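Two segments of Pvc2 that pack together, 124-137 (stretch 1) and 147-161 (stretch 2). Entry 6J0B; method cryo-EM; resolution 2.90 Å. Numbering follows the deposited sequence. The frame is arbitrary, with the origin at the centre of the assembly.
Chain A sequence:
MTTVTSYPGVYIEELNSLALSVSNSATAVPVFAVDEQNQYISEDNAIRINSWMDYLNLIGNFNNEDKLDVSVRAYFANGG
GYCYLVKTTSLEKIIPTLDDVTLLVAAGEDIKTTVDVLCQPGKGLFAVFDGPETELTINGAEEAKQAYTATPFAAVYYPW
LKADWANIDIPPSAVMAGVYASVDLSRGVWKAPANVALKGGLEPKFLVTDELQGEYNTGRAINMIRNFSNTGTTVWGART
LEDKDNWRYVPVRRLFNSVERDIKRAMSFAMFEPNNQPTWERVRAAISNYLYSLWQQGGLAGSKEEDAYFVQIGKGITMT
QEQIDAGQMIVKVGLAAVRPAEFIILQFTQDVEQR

Stretch 1, residues 124-137: GLFAVFDGPETELT
Stretch 2 147-161: AYTATPFAAVYYPWL

Parallel strands pair through staggered backbone bonds, and side chains then pack around the pairing. Two segments of Pvc2 illustrate the principle, burying 982 Å² between them. The strand ending at Asp130 and the strand ending at Tyr157 run parallel, their axes 21° apart and 4.8 Å at closest approach, with Phe129 in register with Val156 (CA to CA 5.5 Å; phi/psi -137/-174 and -119/124).

A type I turn from Thr151 to Ala154 leads into the second strand. Within it, Phe153 O accepts from Ala127 N at 2.9 Å, almost linearly. Ala155 O then takes Phe129 N at 3.2 Å, and Phe129 O receives a weak bond from Tyr157 N at 3.5 Å. A second weak bond, Gly131 N to Tyr157 O at 2.9 Å, closes the ladder.

Small residues make hollows for large ones. Phe126 (chi1 t, chi2 90°) lays one ring face over Phe153 O, 3.2 Å from its CD1, while the methyl of Ala155 meets the ring edge, Ala155 CB to Phe126 CZ 4.1 Å. On the face of the sheet bearing Phe129 and Val156, the Phe129 ring (chi1 33°, chi2 -105°) packs against its neighbours. Its CZ lies 3.6 Å from Ala154 CB, and its CE2 lies 3.7 Å from Val156 CG2 and 3.5 Å from Tyr148 CD2. The Phe129 and Tyr148 rings meet rim to rim, centroids 5.7 Å apart and planes within 9°. Tyr148 (m, chi2 93°) also reaches the backbone, its OH donating to Asp130 O over a very short 2.4 Å.

The strand gives way to loop at Gly131 (phi/psi -85/179), where the two backbones come closest in the register: its CA is 3.9 Å from Tyr158 CA, and a beta carbon here would come 2.6 Å from that same Tyr158 CA. The lack of a side chain allows this approach and leaves Val156 CG1 3.7 Å from Gly131 CA. Trp160 (m, chi2 55°) points toward the loop, donating from NE1 to Gly131 O at 3.1 Å. The aliphatic part of Glu133 (m, then t) covers a face of the Trp160 indole, CG 3.9 Å from the centroid of the five-membered ring.

Tyr158 (chi1 160°, chi2 64°) starts away from the loop, but its ring comes back to meet Pro132 and Leu136. Pro132 CD lies 4.0 Å from Tyr158 CD1. Leu136 (p, p) sets CD1 over the ring face, 4.2 Å from the Tyr158 centroid, while Leu136 N donates to Tyr158 OH at 3.3 Å.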

# COMPACT_ATOMS: atom_id res chain seq x y z
N GLY A 124 -39.14 -39.31 -43.62
CA GLY A 124 -38.80 -38.60 -42.41
C GLY A 124 -39.87 -37.67 -41.86
O GLY A 124 -39.53 -36.75 -41.12
N LEU A 125 -41.13 -37.90 -42.19
CA LEU A 125 -42.19 -36.98 -41.81
C LEU A 125 -42.74 -37.33 -40.43
O LEU A 125 -43.13 -38.47 -40.17
CB LEU A 125 -43.32 -37.01 -42.84
CG LEU A 125 -43.32 -35.96 -43.95
CD1 LEU A 125 -43.38 -34.57 -43.35
CD2 LEU A 125 -42.13 -36.10 -44.87
N PHE A 126 -42.76 -36.33 -39.54
CA PHE A 126 -43.46 -36.40 -38.27
C PHE A 126 -44.69 -35.51 -38.36
O PHE A 126 -44.63 -34.44 -38.98
CB PHE A 126 -42.55 -35.95 -37.13
CG PHE A 126 -43.06 -36.30 -35.76
CD1 PHE A 126 -42.74 -37.51 -35.17
CD2 PHE A 126 -43.85 -35.40 -35.05
CE1 PHE A 126 -43.21 -37.82 -33.91
CE2 PHE A 126 -44.32 -35.72 -33.80
CZ PHE A 126 -44.00 -36.93 -33.23
N ALA A 127 -45.79 -35.93 -37.75
CA ALA A 127 -47.08 -35.27 -37.98
C ALA A 127 -47.77 -34.96 -36.66
O ALA A 127 -48.45 -35.82 -36.10
CB ALA A 127 -47.98 -36.13 -38.85
N VAL A 128 -47.64 -33.72 -36.19
CA VAL A 128 -48.34 -33.28 -34.99
C VAL A 128 -49.68 -32.69 -35.41
O VAL A 128 -49.74 -31.82 -36.29
CB VAL A 128 -47.49 -32.26 -34.21
CG1 VAL A 128 -46.71 -31.37 -35.14
CG2 VAL A 128 -48.35 -31.41 -33.29
N PHE A 129 -50.77 -33.17 -34.81
CA PHE A 129 -52.07 -32.55 -35.04
C PHE A 129 -52.81 -32.43 -33.71
O PHE A 129 -52.27 -32.71 -32.64
CB PHE A 129 -52.89 -33.30 -36.10
CG PHE A 129 -52.68 -34.77 -36.12
CD1 PHE A 129 -51.93 -35.35 -37.14
CD2 PHE A 129 -53.24 -35.59 -35.17
CE1 PHE A 129 -51.74 -36.71 -37.19
CE2 PHE A 129 -53.05 -36.95 -35.22
CZ PHE A 129 -52.31 -37.51 -36.23
N ASP A 130 -54.07 -31.99 -33.80
CA ASP A 130 -54.82 -31.46 -32.68
C ASP A 130 -55.54 -32.55 -31.91
O ASP A 130 -55.74 -33.66 -32.39
CB ASP A 130 -55.85 -30.44 -33.16
CG ASP A 130 -55.40 -29.67 -34.37
OD1 ASP A 130 -54.30 -29.09 -34.32
OD2 ASP A 130 -56.14 -29.65 -35.37
N GLY A 131 -55.94 -32.21 -30.69
CA GLY A 131 -56.91 -32.99 -29.96
C GLY A 131 -58.30 -32.55 -30.36
O GLY A 131 -58.47 -31.65 -31.19
N PRO A 132 -59.33 -33.19 -29.80
CA PRO A 132 -60.70 -32.78 -30.12
C PRO A 132 -61.02 -31.43 -29.50
O PRO A 132 -60.59 -31.12 -28.38
CB PRO A 132 -61.55 -33.90 -29.52
CG PRO A 132 -60.71 -34.47 -28.44
CD PRO A 132 -59.29 -34.36 -28.91
N GLU A 133 -61.78 -30.62 -30.24
CA GLU A 133 -62.11 -29.27 -29.79
C GLU A 133 -63.06 -29.28 -28.61
O GLU A 133 -63.07 -28.31 -27.84
CB GLU A 133 -62.73 -28.48 -30.93
CG GLU A 133 -62.05 -28.66 -32.27
CD GLU A 133 -62.56 -27.69 -33.31
OE1 GLU A 133 -62.86 -28.13 -34.44
OE2 GLU A 133 -62.67 -26.49 -33.00
N THR A 134 -63.86 -30.33 -28.45
CA THR A 134 -64.81 -30.37 -27.36
C THR A 134 -64.11 -30.70 -26.05
O THR A 134 -63.06 -31.35 -26.03
CB THR A 134 -65.91 -31.40 -27.65
OG1 THR A 134 -66.84 -31.43 -26.56
CG2 THR A 134 -65.34 -32.80 -27.86
N GLU A 135 -64.68 -30.21 -24.95
CA GLU A 135 -64.19 -30.54 -23.62
C GLU A 135 -64.54 -31.99 -23.32
O GLU A 135 -65.72 -32.33 -23.20
CB GLU A 135 -64.78 -29.57 -22.60
CG GLU A 135 -64.40 -29.83 -21.16
CD GLU A 135 -65.48 -30.58 -20.41
OE1 GLU A 135 -66.60 -30.71 -20.96
OE2 GLU A 135 -65.21 -31.05 -19.29
N LEU A 136 -63.53 -32.85 -23.21
CA LEU A 136 -63.76 -34.28 -23.07
C LEU A 136 -63.84 -34.68 -21.60
O LEU A 136 -63.85 -33.84 -20.70
CB LEU A 136 -62.68 -35.08 -23.81
CG LEU A 136 -61.20 -34.68 -23.81
CD1 LEU A 136 -60.51 -34.84 -22.48
CD2 LEU A 136 -60.46 -35.47 -24.87
N THR A 137 -63.88 -35.98 -21.37
CA THR A 137 -64.15 -36.54 -20.05
C THR A 137 -63.10 -37.56 -19.68
O THR A 137 -62.39 -38.10 -20.53
CB THR A 137 -65.53 -37.21 -19.99
OG1 THR A 137 -65.63 -38.19 -21.03
CG2 THR A 137 -66.65 -36.19 -20.16
N ALA A 147 -60.43 -42.39 -31.99
CA ALA A 147 -60.56 -41.60 -33.21
C ALA A 147 -59.23 -41.42 -33.93
O ALA A 147 -59.20 -41.17 -35.14
CB ALA A 147 -61.17 -40.23 -32.89
N TYR A 148 -58.12 -41.54 -33.21
CA TYR A 148 -56.81 -41.32 -33.78
C TYR A 148 -56.11 -42.63 -34.11
O TYR A 148 -56.33 -43.66 -33.46
CB TYR A 148 -55.95 -40.48 -32.83
CG TYR A 148 -56.39 -39.04 -32.78
CD1 TYR A 148 -57.29 -38.60 -31.82
CD2 TYR A 148 -55.92 -38.13 -33.70
CE1 TYR A 148 -57.70 -37.28 -31.78
CE2 TYR A 148 -56.31 -36.81 -33.67
CZ TYR A 148 -57.20 -36.39 -32.71
OH TYR A 148 -57.60 -35.08 -32.68
N THR A 149 -55.29 -42.59 -35.15
CA THR A 149 -54.53 -43.75 -35.61
C THR A 149 -53.41 -44.06 -34.62
O THR A 149 -53.01 -43.22 -33.81
CB THR A 149 -53.99 -43.48 -37.02
OG1 THR A 149 -54.96 -42.73 -37.76
CG2 THR A 149 -53.72 -44.77 -37.79
N ALA A 150 -52.90 -45.29 -34.67
CA ALA A 150 -51.84 -45.75 -33.77
C ALA A 150 -50.46 -45.68 -34.41
O ALA A 150 -49.61 -46.54 -34.18
CB ALA A 150 -52.13 -47.16 -33.29
N THR A 151 -50.20 -44.66 -35.23
CA THR A 151 -48.91 -44.54 -35.88
C THR A 151 -47.88 -43.93 -34.92
O THR A 151 -48.22 -43.10 -34.08
CB THR A 151 -49.03 -43.70 -37.15
OG1 THR A 151 -47.73 -43.43 -37.69
CG2 THR A 151 -49.75 -42.39 -36.88
N PRO A 152 -46.61 -44.36 -35.00
CA PRO A 152 -45.59 -43.80 -34.10
C PRO A 152 -45.12 -42.42 -34.48
O PRO A 152 -44.39 -41.80 -33.69
CB PRO A 152 -44.45 -44.81 -34.19
CG PRO A 152 -44.62 -45.44 -35.51
CD PRO A 152 -46.10 -45.52 -35.74
N PHE A 153 -45.48 -41.91 -35.65
CA PHE A 153 -44.98 -40.64 -36.14
C PHE A 153 -45.87 -39.47 -35.76
O PHE A 153 -45.62 -38.35 -36.21
CB PHE A 153 -44.83 -40.68 -37.66
CG PHE A 153 -44.03 -41.84 -38.14
CD1 PHE A 153 -44.65 -43.01 -38.55
CD2 PHE A 153 -42.65 -41.77 -38.19
CE1 PHE A 153 -43.92 -44.08 -38.99
CE2 PHE A 153 -41.91 -42.84 -38.63
CZ PHE A 153 -42.55 -43.99 -39.03
N ALA A 154 -46.89 -39.70 -34.96
CA ALA A 154 -47.86 -38.66 -34.67
C ALA A 154 -47.96 -38.41 -33.18
O ALA A 154 -47.84 -39.32 -32.36
CB ALA A 154 -49.22 -39.03 -35.24
N ALA A 155 -48.17 -37.14 -32.84
CA ALA A 155 -48.42 -36.72 -31.47
C ALA A 155 -49.66 -35.84 -31.46
O ALA A 155 -49.88 -35.06 -32.38
CB ALA A 155 -47.22 -35.95 -30.90
N VAL A 156 -50.47 -35.99 -30.42
CA VAL A 156 -51.73 -35.28 -30.29
C VAL A 156 -51.67 -34.42 -29.04
O VAL A 156 -51.42 -34.94 -27.94
CB VAL A 156 -52.92 -36.24 -30.24
CG1 VAL A 156 -54.20 -35.49 -30.03
CG2 VAL A 156 -53.01 -37.04 -31.52
N TYR A 157 -51.89 -33.12 -29.20
CA TYR A 157 -51.89 -32.18 -28.09
C TYR A 157 -53.32 -31.69 -27.90
O TYR A 157 -53.93 -31.21 -28.86
CB TYR A 157 -50.93 -31.02 -28.36
CG TYR A 157 -49.49 -31.49 -28.50
CD1 TYR A 157 -48.66 -31.55 -27.39
CD2 TYR A 157 -48.98 -31.87 -29.73
CE1 TYR A 157 -47.35 -31.98 -27.51
CE2 TYR A 157 -47.68 -32.31 -29.85
CZ TYR A 157 -46.87 -32.36 -28.75
OH TYR A 157 -45.57 -32.79 -28.87
N TYR A 158 -53.87 -31.88 -26.70
CA TYR A 158 -55.32 -31.78 -26.57
C TYR A 158 -55.88 -30.36 -26.62
O TYR A 158 -56.62 -30.07 -27.57
CB TYR A 158 -55.81 -32.51 -25.30
CG TYR A 158 -57.18 -32.08 -24.82
CD1 TYR A 158 -58.32 -32.28 -25.58
CD2 TYR A 158 -57.32 -31.48 -23.57
CE1 TYR A 158 -59.55 -31.87 -25.14
CE2 TYR A 158 -58.55 -31.09 -23.12
CZ TYR A 158 -59.66 -31.29 -23.90
OH TYR A 158 -60.89 -30.89 -23.45
N PRO A 159 -55.62 -29.45 -25.66
CA PRO A 159 -56.52 -28.30 -25.53
C PRO A 159 -56.24 -27.23 -26.57
O PRO A 159 -55.10 -26.79 -26.74
CB PRO A 159 -56.24 -27.79 -24.11
CG PRO A 159 -55.10 -28.60 -23.60
CD PRO A 159 -54.47 -29.28 -24.76
N TRP A 160 -57.28 -26.83 -27.29
CA TRP A 160 -57.18 -25.74 -28.24
C TRP A 160 -56.92 -24.44 -27.49
O TRP A 160 -57.75 -24.01 -26.69
CB TRP A 160 -58.45 -25.63 -29.07
CG TRP A 160 -58.51 -26.60 -30.19
CD1 TRP A 160 -58.38 -27.95 -30.12
CD2 TRP A 160 -58.73 -26.30 -31.57
NE1 TRP A 160 -58.49 -28.51 -31.36
CE2 TRP A 160 -58.71 -27.51 -32.28
CE3 TRP A 160 -58.94 -25.11 -32.28
CZ2 TRP A 160 -58.89 -27.58 -33.65
CZ3 TRP A 160 -59.12 -25.18 -33.65
CH2 TRP A 160 -59.09 -26.41 -34.32
N LEU A 161 -55.77 -23.83 -27.73
CA LEU A 161 -55.38 -22.66 -26.97
C LEU A 161 -56.20 -21.44 -27.38
O LEU A 161 -56.73 -21.37 -28.49
CB LEU A 161 -53.90 -22.39 -27.16
CG LEU A 161 -53.10 -23.48 -26.47
CD1 LEU A 161 -52.08 -24.05 -27.41
CD2 LEU A 161 -52.43 -22.92 -25.25